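Local coordinates for protein isomaltodextranase (Arthrobacter globiformis, PDB 5AWO) that hydrolyses alpha-1,6-glucosidic linkages in polysaccharides, removing successive isomaltose units from the non-reducing ends of the chains, at residues G185-F190 with P196-D201; H105-W110 with L121-N126; Y170-D173 with G178-E181; A224-A229 with G254-A259. All coordinates share one frame; numbering follows the deposited sequence.

Interaction 1 of 4, residues G185-F190 with P196-D201; sequences GYVRYF and PYLRID
Leu-198 meets Phe-190 and Val-187 in a buried, wholly apolar helix-to-strand contact on the outer wall of the TIM barrel. Helix 179-192 here runs into strand 197-200, completing a beta-alpha-beta crossover from the neighbouring parallel strand 120-124. Leu-198 loses the most surface to the contact, and its two methyls divide the work. CD1 approaches the Phe-190 ring obliquely, the two side chains crossing at about a right angle, while CD2 lies 4.3 Å from Val-187 CG2. This division follows from a leucine whose CG is anti to the backbone N (chi1 -179°), which sends the fork outward toward the helix. A branched aliphatic chain suits the place because its two methyls can each meet a different helix residue.

On the helix, Val-187 also rests on Ala-236, Ala-237 and Met-241, so a compact beta-branched residue joins this helix to the next one, 223-237. The Phe-190 ring reaches across to Val-123 and Tyr-125 of the adjoining strand region. One of its faces is covered by Tyr-189, whose CD2 sits 3.8 Å above the ring plane, over the centre.

Strand residues facing the other way are polar-ended. Arg-199 makes salt bridges with Asp-314 and Asp-316 inside the barrel. Just beyond the strand comes Asp-201, probably the catalytic nucleophile, at the C-terminal end of the strand where barrel enzymes carry their active sites. The apolar seam itself is closed by Leu-198 CD1, which stands 4.1 Å from Phe-190 CD2.

Interaction 2 of 4, residues H105-W110 with L121-N126; sequences HDWAYW and LGVYYN
Trp-107, Leu-121 and Val-123 carry this buried contact, the indole of the helix residue meeting two aliphatic side chains of the strand, Val-123 over one face and Leu-121 obliquely. The six-membered part of the indole does the touching. Its CE3 meets Leu-121 CD2 at 3.7 Å, the two side chains at about a right angle. One step along the ring, CZ3 lies 4.1 Å from Val-123 CG2, and that methyl is offset toward the rim of the face. Leu-121 CD2 is also 4.0 Å from the Trp-107 carbonyl O, so the leucine touches both the ring and the backbone of the first helical turn.

Trp-107 has CG anti to its carbonyl carbon (chi1 -69°), and this brings the broad ring down onto the strand. A large flat residue suits a place where helix and strand stand well apart. Its polar NE1, though buried, is hydrogen-bonded elsewhere in the protein. Gly-122 lies between the two aliphatic residues and binds Ala-78 and Thr-80 through its backbone.

The start of the helix is fixed by Asp-106, the N-cap: Tyr-109 N donates to its OD1 over 3.0 Å, meeting it nearly along the C-O axis. Further out, Tyr-109 has His-105 ND1 over the centre of one ring face and Trp-110 CG at its edge; its own CD1 stands over the centre of one face of the Trp-110 ring.

Trp-107 also touches Tyr-189, and Val-123 Phe-190, both of helix 179-192. Helix 107-116 links strands 77-79 and 120-124, parallel neighbours in the sheet, in the beta-alpha-beta crossover of a TIM barrel.

Interaction 3 of 4, residues Y170-D173 with G178-E181; sequences YWLD and GAKE
Among the flat groups, the one that touches across the contact is the carbonyl of Asp-173, whose O sits 3.8 Å from Ala-179 CB; the rings of the strand are occupied elsewhere. Trp-171 is stacked with Trp-129 and meets Tyr-206 edge-to-face, while Tyr-170 lies against Phe-159. Strand 169-172 itself belongs to the excursion of the TIM barrel between strand 120-124 and helix 179-192. It pairs antiparallel with strand 129-131, and the chain then turns back to start the helix that packs on the barrel wall.

Ala-179, in the first turn of that helix, has the most surface covered here. A single methyl suits the spot because the strand end approaches closely, and Trp-232 of helix 223-237 touches it as well. Before it, Gly-178 occupies the N-cap position with a positive phi of 95°, where any side chain would be jammed against the carbonyl O of the preceding residue, so glycine is the natural choice.

The carboxylate of Asp-173 is held by the turn: OD1 is hydrogen-bonded to Thr-175 OG1, and OD2 forms a salt bridge with Lys-176. Glu-181 binds Arg-145 in a second salt bridge, and an acid so near a helix N-terminus is probably also favoured by the helix dipole.

Leu-172 is the apolar partner. With CG anti to the backbone N (chi1 171°), it extends to the helix and also touches Leu-128 and Leu-153. Its CD2 lies 4.2 Å from Ala-179 CB and the same distance from Ala-179 O.

Interaction 4 of 4, residues A224-A229 with G254-A259; sequences ANYELA and GSAELA
Tyr-226 and Glu-257 join two nearly parallel helices, 223-237 and 251-260, neighbours on the outside of the TIM barrel whose axes here approach to 10.0 Å. With CG anti to the backbone N (chi1 -179°), Tyr-226 sends its phenol straight across, and OH donates to Glu-257 OE2 over 2.6 Å. Glu-257 answers by folding: its chain bends at chi2 (87°) and brings the carboxylate to the ring edge, OE2 lying in the ring plane. The hydroxyl meets OE2 on the anti side, 32° out of the carboxylate plane. Met-250 N also donates to OE2, so the buried OE2 accepts from two donors, which probably fixes the carboxylate's rotation.

A phenylalanine in place of Tyr-226 removes the hydroxyl, and the Glu-257 carboxylate, left with Met-250 N as its remaining donor named here, would probably be freer to turn.

Ala-256 suits the closest approach of the backbones: its small CB lies 4.0 Å from Tyr-226 CE2 and equally far from Glu-227 CG. Beyond CG, Glu-227 is extended, at a partly exposed side of the contact, and a water bridges the helices there, donating to Glu-227 OE2 at 2.9 Å and lying 2.6 Å from Ser-255 OG.

All four contacts are buried, interactions 1 and 2 wholly so, while 3 and 4 each include a partly exposed residue, Asp-173 and Glu-227. Interactions 1 and 2 are apolar helix-on-strand seams of the barrel wall, using adjacent strands 197-200 and 120-124. They touch where Tyr-124 OH and Asn-126 ND2 probably hydrogen-bond to Asp-201 near the catalytic end. Interaction 3 shares helix 179-192 with interaction 1 but lies at the helix start, joining a small antiparallel excursion to it through a leucine and a backbone carbonyl set against one alanine. Interaction 4 differs most: it pairs two helices, touches none of the others, and combines a buried tyrosine-glutamate bond with a water bridge.

Interaction 1 of 4, residues G185-F190 with P196-D201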
loop_
_atom_site.group_PDB
_atom_site.type_symbol
_atom_site.label_atom_id
_atom_site.label_comp_id
_atom_site.label_asym_id
_atom_site.label_seq_id
_atom_site.Cartn_x
_atom_site.Cartn_y
_atom_site.Cartn_z
ATOM N N GLY A 185 6.041 -17.084 -16.431
ATOM C CA GLY A 185 6.349 -18.360 -15.825
ATOM C C GLY A 185 7.052 -18.248 -14.473
ATOM O O GLY A 185 6.825 -19.075 -13.596
ATOM N N TYR A 186 7.933 -17.249 -14.328
ATOM C CA TYR A 186 8.672 -17.040 -13.065
ATOM C C TYR A 186 7.717 -16.631 -11.940
ATOM O O TYR A 186 7.760 -17.163 -10.837
ATOM C CB TYR A 186 9.786 -15.987 -13.204
ATOM C CG TYR A 186 11.083 -16.324 -12.486
ATOM C CD1 TYR A 186 11.102 -17.114 -11.362
ATOM C CD2 TYR A 186 12.289 -15.823 -12.964
ATOM C CE1 TYR A 186 12.286 -17.444 -10.734
ATOM C CE2 TYR A 186 13.485 -16.128 -12.350
ATOM C CZ TYR A 186 13.494 -16.961 -11.245
ATOM O OH TYR A 186 14.683 -17.334 -10.650
ATOM N N VAL A 187 6.826 -15.709 -12.277
ATOM C CA VAL A 187 5.820 -15.214 -11.347
ATOM C C VAL A 187 4.884 -16.370 -10.946
ATOM O O VAL A 187 4.636 -16.602 -9.766
ATOM C CB VAL A 187 5.092 -14.007 -11.918
ATOM C CG1 VAL A 187 3.936 -13.606 -11.027
ATOM C CG2 VAL A 187 6.067 -12.845 -12.074
ATOM N N ARG A 188 4.379 -17.096 -11.946
ATOM C CA ARG A 188 3.526 -18.258 -11.630
ATOM C C ARG A 188 4.233 -19.393 -10.909
ATOM O O ARG A 188 3.616 -20.085 -10.112
ATOM C CB ARG A 188 2.819 -18.764 -12.882
ATOM C CG ARG A 188 1.810 -17.798 -13.455
ATOM C CD ARG A 188 0.803 -18.442 -14.396
ATOM N NE ARG A 188 -0.050 -17.458 -15.061
ATOM C CZ ARG A 188 0.155 -16.951 -16.279
ATOM N NH1 ARG A 188 1.179 -17.318 -17.036
ATOM N NH2 ARG A 188 -0.700 -16.059 -16.767
ATOM N N TYR A 189 5.518 -19.568 -11.143
ATOM C CA TYR A 189 6.314 -20.532 -10.413
ATOM C C TYR A 189 6.216 -20.317 -8.903
ATOM O O TYR A 189 5.948 -21.246 -8.138
ATOM C CB TYR A 189 7.743 -20.450 -10.897
ATOM C CG TYR A 189 8.804 -21.215 -10.150
ATOM C CD1 TYR A 189 8.984 -22.594 -10.337
ATOM C CD2 TYR A 189 9.670 -20.555 -9.284
ATOM C CE1 TYR A 189 9.981 -23.268 -9.679
ATOM C CE2 TYR A 189 10.683 -21.220 -8.639
ATOM C CZ TYR A 189 10.844 -22.588 -8.833
ATOM O OH TYR A 189 11.881 -23.265 -8.192
ATOM N N PHE A 190 6.379 -19.074 -8.466
ATOM C CA PHE A 190 6.230 -18.804 -7.037
ATOM C C PHE A 190 4.791 -18.876 -6.575
ATOM O O PHE A 190 4.494 -19.451 -5.527
ATOM C CB PHE A 190 6.886 -17.449 -6.679
ATOM C CG PHE A 190 8.394 -17.473 -6.814
ATOM C CD1 PHE A 190 9.134 -18.348 -6.054
ATOM C CD2 PHE A 190 9.069 -16.646 -7.696
ATOM C CE1 PHE A 190 10.512 -18.391 -6.180
ATOM C CE2 PHE A 190 10.444 -16.685 -7.815
ATOM C CZ PHE A 190 11.167 -17.575 -7.066
ATOM N N PRO A 196 2.040 -16.186 -1.211
ATOM C CA PRO A 196 1.056 -15.140 -1.327
ATOM C C PRO A 196 1.634 -13.729 -1.502
ATOM O O PRO A 196 0.879 -12.800 -1.661
ATOM C CB PRO A 196 0.327 -15.215 0.017
ATOM C CG PRO A 196 1.415 -15.561 0.962
ATOM C CD PRO A 196 2.301 -16.519 0.207
ATOM N N TYR A 197 2.957 -13.616 -1.531
ATOM C CA TYR A 197 3.617 -12.325 -1.454
ATOM C C TYR A 197 4.945 -12.415 -2.207
ATOM O O TYR A 197 5.852 -13.155 -1.806
ATOM C CB TYR A 197 3.880 -12.009 0.007
ATOM C CG TYR A 197 4.412 -10.616 0.307
ATOM C CD1 TYR A 197 3.609 -9.507 0.167
ATOM C CD2 TYR A 197 5.708 -10.449 0.753
ATOM C CE1 TYR A 197 4.073 -8.238 0.483
ATOM C CE2 TYR A 197 6.183 -9.179 1.073
ATOM C CZ TYR A 197 5.359 -8.096 0.938
ATOM O OH TYR A 197 5.816 -6.826 1.266
ATOM N N LEU A 198 5.054 -11.642 -3.292
ATOM C CA LEU A 198 6.281 -11.573 -4.091
ATOM C C LEU A 198 6.854 -10.154 -4.014
ATOM O O LEU A 198 6.183 -9.186 -4.374
ATOM C CB LEU A 198 5.996 -11.988 -5.531
ATOM C CG LEU A 198 7.210 -11.983 -6.455
ATOM C CD1 LEU A 198 8.212 -13.024 -6.022
ATOM C CD2 LEU A 198 6.800 -12.178 -7.918
ATOM N N ARG A 199 8.087 -10.065 -3.535
ATOM C CA ARG A 199 8.752 -8.779 -3.254
ATOM C C ARG A 199 9.829 -8.524 -4.297
ATOM O O ARG A 199 10.832 -9.218 -4.336
ATOM C CB ARG A 199 9.320 -8.782 -1.832
ATOM C CG ARG A 199 9.821 -7.420 -1.359
ATOM C CD ARG A 199 9.940 -7.380 0.156
ATOM N NE ARG A 199 10.371 -6.091 0.705
ATOM C CZ ARG A 199 9.570 -5.097 0.981
ATOM N NH1 ARG A 199 8.272 -5.140 0.692
ATOM N NH2 ARG A 199 10.097 -4.004 1.532
ATOM N N ILE A 200 9.566 -7.508 -5.130
ATOM C CA ILE A 200 10.315 -7.296 -6.372
ATOM C C ILE A 200 11.119 -5.999 -6.225
ATOM O O ILE A 200 10.552 -4.910 -6.275
ATOM C CB ILE A 200 9.357 -7.166 -7.550
ATOM C CG1 ILE A 200 8.456 -8.410 -7.639
ATOM C CG2 ILE A 200 10.145 -6.920 -8.819
ATOM C CD1 ILE A 200 7.444 -8.338 -8.768
ATOM N N ASP A 201 12.448 -6.135 -6.103
ATOM C CA ASP A 201 13.325 -5.013 -5.769
ATOM C C ASP A 201 14.171 -4.584 -6.965
ATOM O O ASP A 201 14.172 -5.240 -8.008
ATOM C CB ASP A 201 14.233 -5.495 -4.615
ATOM C CG ASP A 201 14.963 -4.386 -3.830
ATOM O OD1 ASP A 201 14.797 -3.183 -4.116
ATOM O OD2 ASP A 201 15.732 -4.801 -2.913
#

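Interaction 2 of 4, residues H105-W110 with L121-N126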
loop_
_atom_site.group_PDB
_atom_site.type_symbol
_atom_site.label_atom_id
_atom_site.label_comp_id
_atom_site.label_asym_id
_atom_site.label_seq_id
_atom_site.Cartn_x
_atom_site.Cartn_y
_atom_site.Cartn_z
ATOM N N HIS A 105 17.399 -27.802 1.156
ATOM C CA HIS A 105 16.015 -27.993 0.787
ATOM C C HIS A 105 15.572 -26.896 -0.150
ATOM O O HIS A 105 16.067 -25.772 -0.042
ATOM C CB HIS A 105 15.134 -27.991 2.023
ATOM C CG HIS A 105 15.563 -28.959 3.077
ATOM N ND1 HIS A 105 15.308 -30.309 2.983
ATOM C CD2 HIS A 105 16.219 -28.778 4.250
ATOM C CE1 HIS A 105 15.803 -30.922 4.043
ATOM N NE2 HIS A 105 16.355 -30.017 4.830
ATOM N N ASP A 106 14.623 -27.222 -1.025
ATOM C CA ASP A 106 14.103 -26.325 -2.036
ATOM C C ASP A 106 12.911 -25.497 -1.523
ATOM O O ASP A 106 12.497 -25.609 -0.355
ATOM C CB ASP A 106 13.804 -27.078 -3.369
ATOM C CG ASP A 106 12.647 -28.059 -3.281
ATOM O OD1 ASP A 106 11.906 -28.092 -2.279
ATOM O OD2 ASP A 106 12.459 -28.795 -4.282
ATOM N N TRP A 107 12.377 -24.639 -2.379
ATOM C CA TRP A 107 11.288 -23.761 -1.971
ATOM C C TRP A 107 10.068 -24.563 -1.519
ATOM O O TRP A 107 9.396 -24.187 -0.564
ATOM C CB TRP A 107 10.881 -22.847 -3.112
ATOM C CG TRP A 107 11.879 -21.774 -3.526
ATOM C CD1 TRP A 107 12.458 -21.618 -4.751
ATOM C CD2 TRP A 107 12.314 -20.657 -2.743
ATOM N NE1 TRP A 107 13.269 -20.510 -4.765
ATOM C CE2 TRP A 107 13.189 -19.900 -3.540
ATOM C CE3 TRP A 107 12.079 -20.244 -1.428
ATOM C CZ2 TRP A 107 13.804 -18.729 -3.075
ATOM C CZ3 TRP A 107 12.690 -19.082 -0.962
ATOM C CH2 TRP A 107 13.553 -18.355 -1.779
ATOM N N ALA A 108 9.783 -25.676 -2.205
ATOM C CA ALA A 108 8.582 -26.460 -1.878
ATOM C C ALA A 108 8.698 -27.067 -0.496
ATOM O O ALA A 108 7.729 -27.079 0.262
ATOM C CB ALA A 108 8.360 -27.561 -2.906
ATOM N N TYR A 109 9.868 -27.579 -0.162
ATOM C CA TYR A 109 10.103 -28.103 1.168
ATOM C C TYR A 109 9.785 -27.042 2.217
ATOM O O TYR A 109 9.084 -27.312 3.201
ATOM C CB TYR A 109 11.528 -28.574 1.351
ATOM C CG TYR A 109 11.815 -28.977 2.774
ATOM C CD1 TYR A 109 12.240 -28.039 3.710
ATOM C CD2 TYR A 109 11.653 -30.297 3.199
ATOM C CE1 TYR A 109 12.511 -28.389 5.014
ATOM C CE2 TYR A 109 11.912 -30.658 4.517
ATOM C CZ TYR A 109 12.340 -29.699 5.425
ATOM O OH TYR A 109 12.614 -30.020 6.745
ATOM N N TRP A 110 10.284 -25.828 1.998
ATOM C CA TRP A 110 10.076 -24.791 3.007
ATOM C C TRP A 110 8.638 -24.306 3.044
ATOM O O TRP A 110 8.127 -23.997 4.124
ATOM C CB TRP A 110 11.091 -23.652 2.843
ATOM C CG TRP A 110 12.409 -24.103 3.374
ATOM C CD1 TRP A 110 13.551 -24.330 2.670
ATOM C CD2 TRP A 110 12.703 -24.482 4.731
ATOM N NE1 TRP A 110 14.531 -24.769 3.488
ATOM C CE2 TRP A 110 14.040 -24.885 4.762
ATOM C CE3 TRP A 110 11.967 -24.487 5.926
ATOM C CZ2 TRP A 110 14.672 -25.316 5.936
ATOM C CZ3 TRP A 110 12.599 -24.922 7.096
ATOM C CH2 TRP A 110 13.936 -25.328 7.083
ATOM N N LEU A 121 5.050 -19.036 2.798
ATOM C CA LEU A 121 6.303 -18.528 2.266
ATOM C C LEU A 121 6.131 -17.236 1.497
ATOM O O LEU A 121 5.333 -17.147 0.579
ATOM C CB LEU A 121 6.876 -19.568 1.295
ATOM C CG LEU A 121 8.192 -19.227 0.597
ATOM C CD1 LEU A 121 9.343 -19.126 1.576
ATOM C CD2 LEU A 121 8.478 -20.264 -0.485
ATOM N N GLY A 122 6.931 -16.223 1.854
ATOM C CA GLY A 122 7.068 -15.014 1.059
ATOM C C GLY A 122 8.405 -15.014 0.369
ATOM O O GLY A 122 9.412 -15.423 0.941
ATOM N N VAL A 123 8.409 -14.622 -0.914
ATOM C CA VAL A 123 9.624 -14.649 -1.699
ATOM C C VAL A 123 10.040 -13.267 -2.196
ATOM O O VAL A 123 9.239 -12.552 -2.779
ATOM C CB VAL A 123 9.509 -15.605 -2.903
ATOM C CG1 VAL A 123 10.728 -15.487 -3.817
ATOM C CG2 VAL A 123 9.396 -17.036 -2.409
ATOM N N TYR A 124 11.309 -12.962 -1.968
ATOM C CA TYR A 124 11.978 -11.815 -2.605
ATOM C C TYR A 124 12.635 -12.293 -3.895
ATOM O O TYR A 124 13.542 -13.120 -3.877
ATOM C CB TYR A 124 13.008 -11.261 -1.645
ATOM C CG TYR A 124 13.927 -10.168 -2.148
ATOM C CD1 TYR A 124 15.009 -10.438 -2.982
ATOM C CD2 TYR A 124 13.773 -8.852 -1.714
ATOM C CE1 TYR A 124 15.869 -9.443 -3.417
ATOM C CE2 TYR A 124 14.664 -7.875 -2.121
ATOM C CZ TYR A 124 15.700 -8.173 -2.962
ATOM O OH TYR A 124 16.586 -7.188 -3.391
ATOM N N TYR A 125 12.115 -11.852 -5.022
ATOM C CA TYR A 125 12.821 -12.027 -6.291
ATOM C C TYR A 125 12.257 -11.088 -7.332
ATOM O O TYR A 125 11.111 -10.701 -7.280
ATOM C CB TYR A 125 12.767 -13.491 -6.809
ATOM C CG TYR A 125 14.036 -13.851 -7.550
ATOM C CD1 TYR A 125 15.216 -14.112 -6.857
ATOM C CD2 TYR A 125 14.060 -13.956 -8.950
ATOM C CE1 TYR A 125 16.399 -14.395 -7.514
ATOM C CE2 TYR A 125 15.242 -14.223 -9.614
ATOM C CZ TYR A 125 16.403 -14.467 -8.899
ATOM O OH TYR A 125 17.565 -14.745 -9.586
ATOM N N ASN A 126 13.107 -10.758 -8.301
ATOM C CA ASN A 126 12.707 -9.931 -9.427
ATOM C C ASN A 126 12.721 -10.837 -10.652
ATOM O O ASN A 126 13.772 -11.338 -11.021
ATOM C CB ASN A 126 13.659 -8.740 -9.590
ATOM C CG ASN A 126 13.198 -7.772 -10.656
ATOM O OD1 ASN A 126 12.623 -8.202 -11.678
ATOM N ND2 ASN A 126 13.414 -6.465 -10.452
#

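Interaction 3 of 4, residues Y170-D173 with G178-E181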
loop_
_atom_site.group_PDB
_atom_site.type_symbol
_atom_site.label_atom_id
_atom_site.label_comp_id
_atom_site.label_asym_id
_atom_site.label_seq_id
_atom_site.Cartn_x
_atom_site.Cartn_y
_atom_site.Cartn_z
ATOM N N TYR A 170 21.868 -11.280 -14.973
ATOM C CA TYR A 170 21.535 -10.416 -16.074
ATOM C C TYR A 170 20.212 -9.730 -15.842
ATOM O O TYR A 170 19.331 -10.294 -15.176
ATOM C CB TYR A 170 21.391 -11.214 -17.381
ATOM C CG TYR A 170 22.669 -11.736 -17.965
ATOM C CD1 TYR A 170 23.167 -12.985 -17.616
ATOM C CD2 TYR A 170 23.384 -10.982 -18.890
ATOM C CE1 TYR A 170 24.361 -13.458 -18.160
ATOM C CE2 TYR A 170 24.571 -11.455 -19.435
ATOM C CZ TYR A 170 25.041 -12.693 -19.068
ATOM O OH TYR A 170 26.226 -13.172 -19.610
ATOM N N TRP A 171 20.021 -8.558 -16.428
ATOM C CA TRP A 171 18.687 -8.055 -16.636
ATOM C C TRP A 171 18.145 -8.642 -17.941
ATOM O O TRP A 171 18.821 -8.640 -18.968
ATOM C CB TRP A 171 18.662 -6.534 -16.744
ATOM C CG TRP A 171 18.764 -5.783 -15.445
ATOM C CD1 TRP A 171 19.681 -4.814 -15.134
ATOM C CD2 TRP A 171 17.874 -5.862 -14.322
ATOM N NE1 TRP A 171 19.444 -4.325 -13.890
ATOM C CE2 TRP A 171 18.337 -4.938 -13.364
ATOM C CE3 TRP A 171 16.739 -6.618 -14.032
ATOM C CZ2 TRP A 171 17.698 -4.745 -12.128
ATOM C CZ3 TRP A 171 16.100 -6.429 -12.805
ATOM C CH2 TRP A 171 16.589 -5.508 -11.858
ATOM N N LEU A 172 16.927 -9.150 -17.881
ATOM C CA LEU A 172 16.218 -9.665 -19.047
ATOM C C LEU A 172 16.043 -8.615 -20.103
ATOM O O LEU A 172 15.761 -7.482 -19.793
ATOM C CB LEU A 172 14.840 -10.159 -18.588
ATOM C CG LEU A 172 13.845 -10.549 -19.692
ATOM C CD1 LEU A 172 14.348 -11.804 -20.347
ATOM C CD2 LEU A 172 12.457 -10.738 -19.107
ATOM N N ASP A 173 16.209 -9.005 -21.371
ATOM C CA ASP A 173 15.838 -8.161 -22.496
ATOM C C ASP A 173 14.414 -8.488 -22.923
ATOM O O ASP A 173 14.156 -9.503 -23.582
ATOM C CB ASP A 173 16.795 -8.356 -23.664
ATOM C CG ASP A 173 16.457 -7.459 -24.837
ATOM O OD1 ASP A 173 15.469 -6.700 -24.814
ATOM O OD2 ASP A 173 17.228 -7.539 -25.815
ATOM N N GLY A 178 10.410 -14.999 -26.316
ATOM C CA GLY A 178 10.369 -15.833 -25.120
ATOM C C GLY A 178 10.331 -15.047 -23.814
ATOM O O GLY A 178 10.098 -15.648 -22.764
ATOM N N ALA A 179 10.533 -13.733 -23.874
ATOM C CA ALA A 179 10.638 -12.934 -22.644
ATOM C C ALA A 179 9.362 -12.983 -21.821
ATOM O O ALA A 179 9.417 -13.189 -20.595
ATOM C CB ALA A 179 10.997 -11.511 -22.978
ATOM N N LYS A 180 8.215 -12.787 -22.451
ATOM C CA LYS A 180 6.957 -12.802 -21.699
ATOM C C LYS A 180 6.743 -14.137 -21.005
ATOM O O LYS A 180 6.359 -14.201 -19.829
ATOM C CB LYS A 180 5.759 -12.455 -22.592
ATOM C CG LYS A 180 4.417 -12.364 -21.860
ATOM C CD LYS A 180 3.277 -11.878 -22.769
ATOM C CE LYS A 180 1.924 -11.791 -22.066
ATOM N NZ LYS A 180 0.915 -11.135 -22.961
ATOM N N GLU A 181 6.952 -15.228 -21.734
ATOM C CA GLU A 181 6.754 -16.546 -21.178
ATOM C C GLU A 181 7.699 -16.778 -19.995
ATOM O O GLU A 181 7.330 -17.402 -19.018
ATOM C CB GLU A 181 6.978 -17.625 -22.266
ATOM C CG GLU A 181 5.902 -17.653 -23.359
ATOM C CD GLU A 181 6.216 -16.823 -24.573
ATOM O OE1 GLU A 181 7.032 -15.868 -24.516
ATOM O OE2 GLU A 181 5.597 -17.119 -25.662
#

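Interaction 4 of 4, residues A224-A229 with G254-A259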
loop_
_atom_site.group_PDB
_atom_site.type_symbol
_atom_site.label_atom_id
_atom_site.label_comp_id
_atom_site.label_asym_id
_atom_site.label_seq_id
_atom_site.Cartn_x
_atom_site.Cartn_y
_atom_site.Cartn_z
ATOM N N ALA A 224 9.107 2.291 -21.742
ATOM C CA ALA A 224 8.132 1.399 -22.339
ATOM C C ALA A 224 8.382 -0.038 -21.881
ATOM O O ALA A 224 7.450 -0.775 -21.573
ATOM C CB ALA A 224 8.173 1.506 -23.871
ATOM N N ASN A 225 9.650 -0.419 -21.797
ATOM C CA ASN A 225 10.005 -1.764 -21.364
ATOM C C ASN A 225 9.632 -2.009 -19.901
ATOM O O ASN A 225 9.157 -3.076 -19.550
ATOM C CB ASN A 225 11.486 -2.024 -21.580
ATOM C CG ASN A 225 11.828 -2.252 -23.036
ATOM O OD1 ASN A 225 10.950 -2.556 -23.846
ATOM N ND2 ASN A 225 13.086 -2.102 -23.366
ATOM N N TYR A 226 9.832 -1.003 -19.066
ATOM C CA TYR A 226 9.419 -1.071 -17.660
ATOM C C TYR A 226 7.918 -1.244 -17.521
ATOM O O TYR A 226 7.440 -2.110 -16.773
ATOM C CB TYR A 226 9.858 0.222 -16.975
ATOM C CG TYR A 226 9.546 0.327 -15.495
ATOM C CD1 TYR A 226 10.152 -0.512 -14.580
ATOM C CD2 TYR A 226 8.682 1.287 -15.022
ATOM C CE1 TYR A 226 9.890 -0.403 -13.232
ATOM C CE2 TYR A 226 8.425 1.423 -13.666
ATOM C CZ TYR A 226 9.032 0.584 -12.777
ATOM O OH TYR A 226 8.799 0.702 -11.411
ATOM N N GLU A 227 7.156 -0.434 -18.249
ATOM C CA GLU A 227 5.703 -0.590 -18.258
ATOM C C GLU A 227 5.242 -1.955 -18.752
ATOM O O GLU A 227 4.329 -2.565 -18.209
ATOM C CB GLU A 227 5.069 0.531 -19.074
ATOM C CG GLU A 227 5.229 1.852 -18.337
ATOM C CD GLU A 227 4.688 3.045 -19.075
ATOM O OE1 GLU A 227 4.628 3.014 -20.320
ATOM O OE2 GLU A 227 4.333 4.015 -18.375
ATOM N N LEU A 228 5.888 -2.437 -19.806
ATOM C CA LEU A 228 5.549 -3.739 -20.345
ATOM C C LEU A 228 5.837 -4.856 -19.329
ATOM O O LEU A 228 4.988 -5.715 -19.066
ATOM C CB LEU A 228 6.366 -3.962 -21.619
ATOM C CG LEU A 228 6.138 -5.282 -22.340
ATOM C CD1 LEU A 228 4.701 -5.353 -22.813
ATOM C CD2 LEU A 228 7.096 -5.386 -23.515
ATOM N N ALA A 229 7.030 -4.831 -18.754
ATOM C CA ALA A 229 7.436 -5.820 -17.751
ATOM C C ALA A 229 6.468 -5.851 -16.566
ATOM O O ALA A 229 6.038 -6.914 -16.136
ATOM C CB ALA A 229 8.847 -5.555 -17.280
ATOM N N GLY A 254 3.756 7.946 -9.855
ATOM C CA GLY A 254 3.587 6.529 -9.624
ATOM C C GLY A 254 2.682 5.764 -10.587
ATOM O O GLY A 254 2.169 4.702 -10.229
ATOM N N SER A 255 2.519 6.256 -11.818
ATOM C CA SER A 255 1.494 5.690 -12.687
ATOM C C SER A 255 1.687 4.199 -13.033
ATOM O O SER A 255 0.731 3.437 -12.999
ATOM C CB SER A 255 1.382 6.517 -13.973
ATOM O OG SER A 255 2.566 6.465 -14.714
ATOM N N ALA A 256 2.908 3.810 -13.366
ATOM C CA ALA A 256 3.178 2.431 -13.774
ATOM C C ALA A 256 3.023 1.469 -12.605
ATOM O O ALA A 256 2.486 0.343 -12.741
ATOM C CB ALA A 256 4.554 2.324 -14.400
ATOM N N GLU A 257 3.494 1.905 -11.440
ATOM C CA GLU A 257 3.404 1.088 -10.233
ATOM C C GLU A 257 1.975 0.927 -9.739
ATOM O O GLU A 257 1.535 -0.160 -9.359
ATOM C CB GLU A 257 4.328 1.706 -9.165
ATOM C CG GLU A 257 5.819 1.688 -9.555
ATOM C CD GLU A 257 6.305 2.872 -10.375
ATOM O OE1 GLU A 257 5.495 3.766 -10.697
ATOM O OE2 GLU A 257 7.515 2.896 -10.707
ATOM N N LEU A 258 1.217 2.017 -9.782
ATOM C CA LEU A 258 -0.197 1.982 -9.418
ATOM C C LEU A 258 -0.978 1.029 -10.343
ATOM O O LEU A 258 -1.834 0.258 -9.893
ATOM C CB LEU A 258 -0.755 3.388 -9.514
ATOM C CG LEU A 258 -2.250 3.542 -9.340
ATOM C CD1 LEU A 258 -2.673 3.176 -7.932
ATOM C CD2 LEU A 258 -2.579 4.983 -9.658
ATOM N N ALA A 259 -0.659 1.093 -11.637
ATOM C CA ALA A 259 -1.369 0.265 -12.650
ATOM C C ALA A 259 -1.101 -1.219 -12.495
ATOM O O ALA A 259 -1.923 -2.035 -12.921
ATOM C CB ALA A 259 -0.977 0.703 -14.048
HETATM O O HOH W 1 2.207 4.564 -16.511
#